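PDB 2R3S: uncharacterized protein from Nostoc punctiforme, which is uncharacterised but is probably an O-methyltransferase, pairing a dimerisation domain with a Rossmann-like methyltransferase domain expected to use S-adenosylmethionine. Local coordinates for residues K168-S173 with F193-A198. Sequence-based numbering, arbitrary orientation.
With EDO (1,2-ethanediol), chain E.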
loop_
_atom_site.group_PDB
_atom_site.type_symbol
_atom_site.label_atom_id
_atom_site.label_comp_id
_atom_site.label_asym_id
_atom_site.label_seq_id
_atom_site.Cartn_x
_atom_site.Cartn_y
_atom_site.Cartn_z
ATOM N N LYS A 168 -27.622 34.288 5.102
ATOM C CA LYS A 168 -27.519 33.651 3.787
ATOM C C LYS A 168 -26.161 32.976 3.529
ATOM O O LYS A 168 -25.115 33.627 3.546
ATOM C CB LYS A 168 -27.845 34.663 2.689
ATOM C CG LYS A 168 -28.372 34.038 1.418
ATOM C CD LYS A 168 -28.764 35.071 0.398
ATOM C CE LYS A 168 -29.037 34.413 -0.941
ATOM N NZ LYS A 168 -29.399 35.385 -1.978
ATOM N N VAL A 169 -26.205 31.673 3.247
ATOM C CA VAL A 169 -25.021 30.814 3.179
ATOM C C VAL A 169 -24.948 30.079 1.833
ATOM O O VAL A 169 -25.928 29.536 1.353
ATOM C CB VAL A 169 -25.006 29.770 4.331
ATOM C CG1 VAL A 169 -23.701 28.939 4.310
ATOM C CG2 VAL A 169 -25.183 30.452 5.666
ATOM N N LEU A 170 -23.783 30.121 1.211
ATOM C CA LEU A 170 -23.515 29.369 0.012
ATOM C C LEU A 170 -22.515 28.290 0.414
ATOM O O LEU A 170 -21.505 28.598 1.078
ATOM C CB LEU A 170 -22.913 30.280 -1.068
ATOM C CG LEU A 170 -22.719 29.741 -2.478
ATOM C CD1 LEU A 170 -24.039 29.395 -3.161
ATOM C CD2 LEU A 170 -21.920 30.771 -3.305
ATOM N N ASP A 171 -22.809 27.043 0.037
ATOM C CA ASP A 171 -21.918 25.901 0.289
ATOM C C ASP A 171 -21.473 25.319 -1.040
ATOM O O ASP A 171 -22.213 24.561 -1.647
ATOM C CB ASP A 171 -22.625 24.849 1.144
ATOM C CG ASP A 171 -21.657 23.837 1.786
ATOM O OD1 ASP A 171 -20.458 23.837 1.420
ATOM O OD2 ASP A 171 -22.113 23.024 2.641
ATOM N N ILE A 172 -20.256 25.678 -1.480
ATOM C CA ILE A 172 -19.750 25.314 -2.802
ATOM C C ILE A 172 -19.017 23.960 -2.784
ATOM O O ILE A 172 -18.071 23.763 -2.018
ATOM C CB ILE A 172 -18.799 26.416 -3.377
ATOM C CG1 ILE A 172 -19.558 27.729 -3.577
ATOM C CG2 ILE A 172 -18.157 25.965 -4.697
ATOM C CD1 ILE A 172 -18.672 28.895 -3.928
ATOM N N SER A 173 -19.419 23.077 -3.703
ATOM C CA SER A 173 -19.206 21.627 -3.639
ATOM C C SER A 173 -19.694 21.090 -2.299
ATOM O O SER A 173 -18.963 20.450 -1.551
ATOM C CB SER A 173 -17.767 21.213 -3.949
ATOM O OG SER A 173 -16.893 21.734 -2.982
ATOM N N PHE A 193 -27.683 27.614 0.632
ATOM C CA PHE A 193 -27.692 27.280 -0.772
ATOM C C PHE A 193 -26.492 26.394 -1.073
ATOM O O PHE A 193 -25.330 26.806 -0.890
ATOM C CB PHE A 193 -27.679 28.551 -1.627
ATOM C CG PHE A 193 -28.909 29.373 -1.469
ATOM C CD1 PHE A 193 -29.092 30.138 -0.332
ATOM C CD2 PHE A 193 -29.888 29.365 -2.436
ATOM C CE1 PHE A 193 -30.241 30.890 -0.150
ATOM C CE2 PHE A 193 -31.021 30.112 -2.275
ATOM C CZ PHE A 193 -31.198 30.886 -1.119
ATOM N N GLY A 194 -26.780 25.185 -1.535
ATOM C CA GLY A 194 -25.756 24.219 -1.874
ATOM C C GLY A 194 -25.529 24.123 -3.346
ATOM O O GLY A 194 -26.475 23.966 -4.113
ATOM N N VAL A 195 -24.264 24.180 -3.746
ATOM C CA VAL A 195 -23.890 24.041 -5.144
ATOM C C VAL A 195 -23.129 22.759 -5.335
ATOM O O VAL A 195 -22.083 22.568 -4.721
ATOM C CB VAL A 195 -22.982 25.231 -5.602
ATOM C CG1 VAL A 195 -22.568 25.072 -7.056
ATOM C CG2 VAL A 195 -23.691 26.571 -5.400
ATOM N N ASP A 196 -23.635 21.871 -6.177
ATOM C CA ASP A 196 -22.869 20.687 -6.605
ATOM C C ASP A 196 -23.532 20.095 -7.838
ATOM O O ASP A 196 -24.529 20.631 -8.325
ATOM C CB ASP A 196 -22.791 19.629 -5.486
ATOM C CG ASP A 196 -21.454 18.882 -5.464
ATOM O OD1 ASP A 196 -20.997 18.433 -6.539
ATOM O OD2 ASP A 196 -20.869 18.720 -4.369
ATOM N N TRP A 197 -22.998 18.994 -8.344
ATOM C CA TRP A 197 -23.685 18.266 -9.403
ATOM C C TRP A 197 -25.014 17.726 -8.864
ATOM O O TRP A 197 -25.145 17.416 -7.681
ATOM C CB TRP A 197 -22.821 17.138 -9.942
ATOM C CG TRP A 197 -21.450 17.565 -10.364
ATOM C CD1 TRP A 197 -20.267 17.206 -9.776
ATOM C CD2 TRP A 197 -21.112 18.426 -11.454
ATOM N NE1 TRP A 197 -19.214 17.787 -10.438
ATOM C CE2 TRP A 197 -19.703 18.545 -11.469
ATOM C CE3 TRP A 197 -21.859 19.096 -12.432
ATOM C CZ2 TRP A 197 -19.022 19.308 -12.432
ATOM C CZ3 TRP A 197 -21.185 19.860 -13.383
ATOM C CH2 TRP A 197 -19.781 19.968 -13.370
ATOM N N ALA A 198 -26.015 17.626 -9.736
ATOM C CA ALA A 198 -27.358 17.254 -9.303
ATOM C C ALA A 198 -27.412 15.944 -8.518
ATOM O O ALA A 198 -28.108 15.862 -7.517
ATOM C CB ALA A 198 -28.329 17.201 -10.507
HETATM C C1 EDO E . -16.402 18.481 -0.610
HETATM O O1 EDO E . -16.686 19.756 -1.293
HETATM C C2 EDO E . -16.340 17.217 -1.485
HETATM O O2 EDO E . -15.070 16.906 -2.086
#
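Phe193 turns its ring beside its own backbone N and anti to its carbonyl carbon (chi1 -65°), while Lys168 holds CG anti to its backbone N and runs fully extended from there, which brings its CE to the ring of Phe193. Lys168 CE touches Phe193 CE1 at 3.8 Å, approaching the ring obliquely; NZ lies too far from the ring centre for more than a weak cation-pi attraction and is hydrogen-bonded to Asn231 O instead. Val169 O sits at the ring edge, close to its plane, and accepts the hydrogen bond from Phe193 N (2.7 Å). On the sheet face that carries Phe193, Leu170 CD1 packs against Val195 CG2 at 3.6 Å and also reaches Phe193 CB. The backbones are parallel neighbours: Asp171 N donates to Phe193 O at 2.7 Å, and Val195 N gives Asp171 O an almost straight bond (177° at the hydrogen). Strand 168-172, helix 178-186 and strand 191-196 form a beta-alpha-beta unit within the seven-stranded sheet, whose 3-2-1-4-5-7-6 order is that of the class I, Rossmann-like methyltransferases. On the other face, Asp171 lies across from Gly194, and its OD2 accepts a hydrogen bond from Gly180 N of the connecting helix. Past Ile172, Asp196 OD2 comes within 3.4 Å of Ser173 C and takes a hydrogen bond from Ser175 N, while OD1 uses its anti lone pair to accept Trp197 N at 2.8 Å. An alanine in place of Asp196 would probably leave both amides without this acceptor and the loop after Ser173 less firmly held. In this family, an acidic residue at the end of the second strand of the methyltransferase sheet commonly binds the ribose hydroxyls of S-adenosylmethionine, a role Asp196 may share.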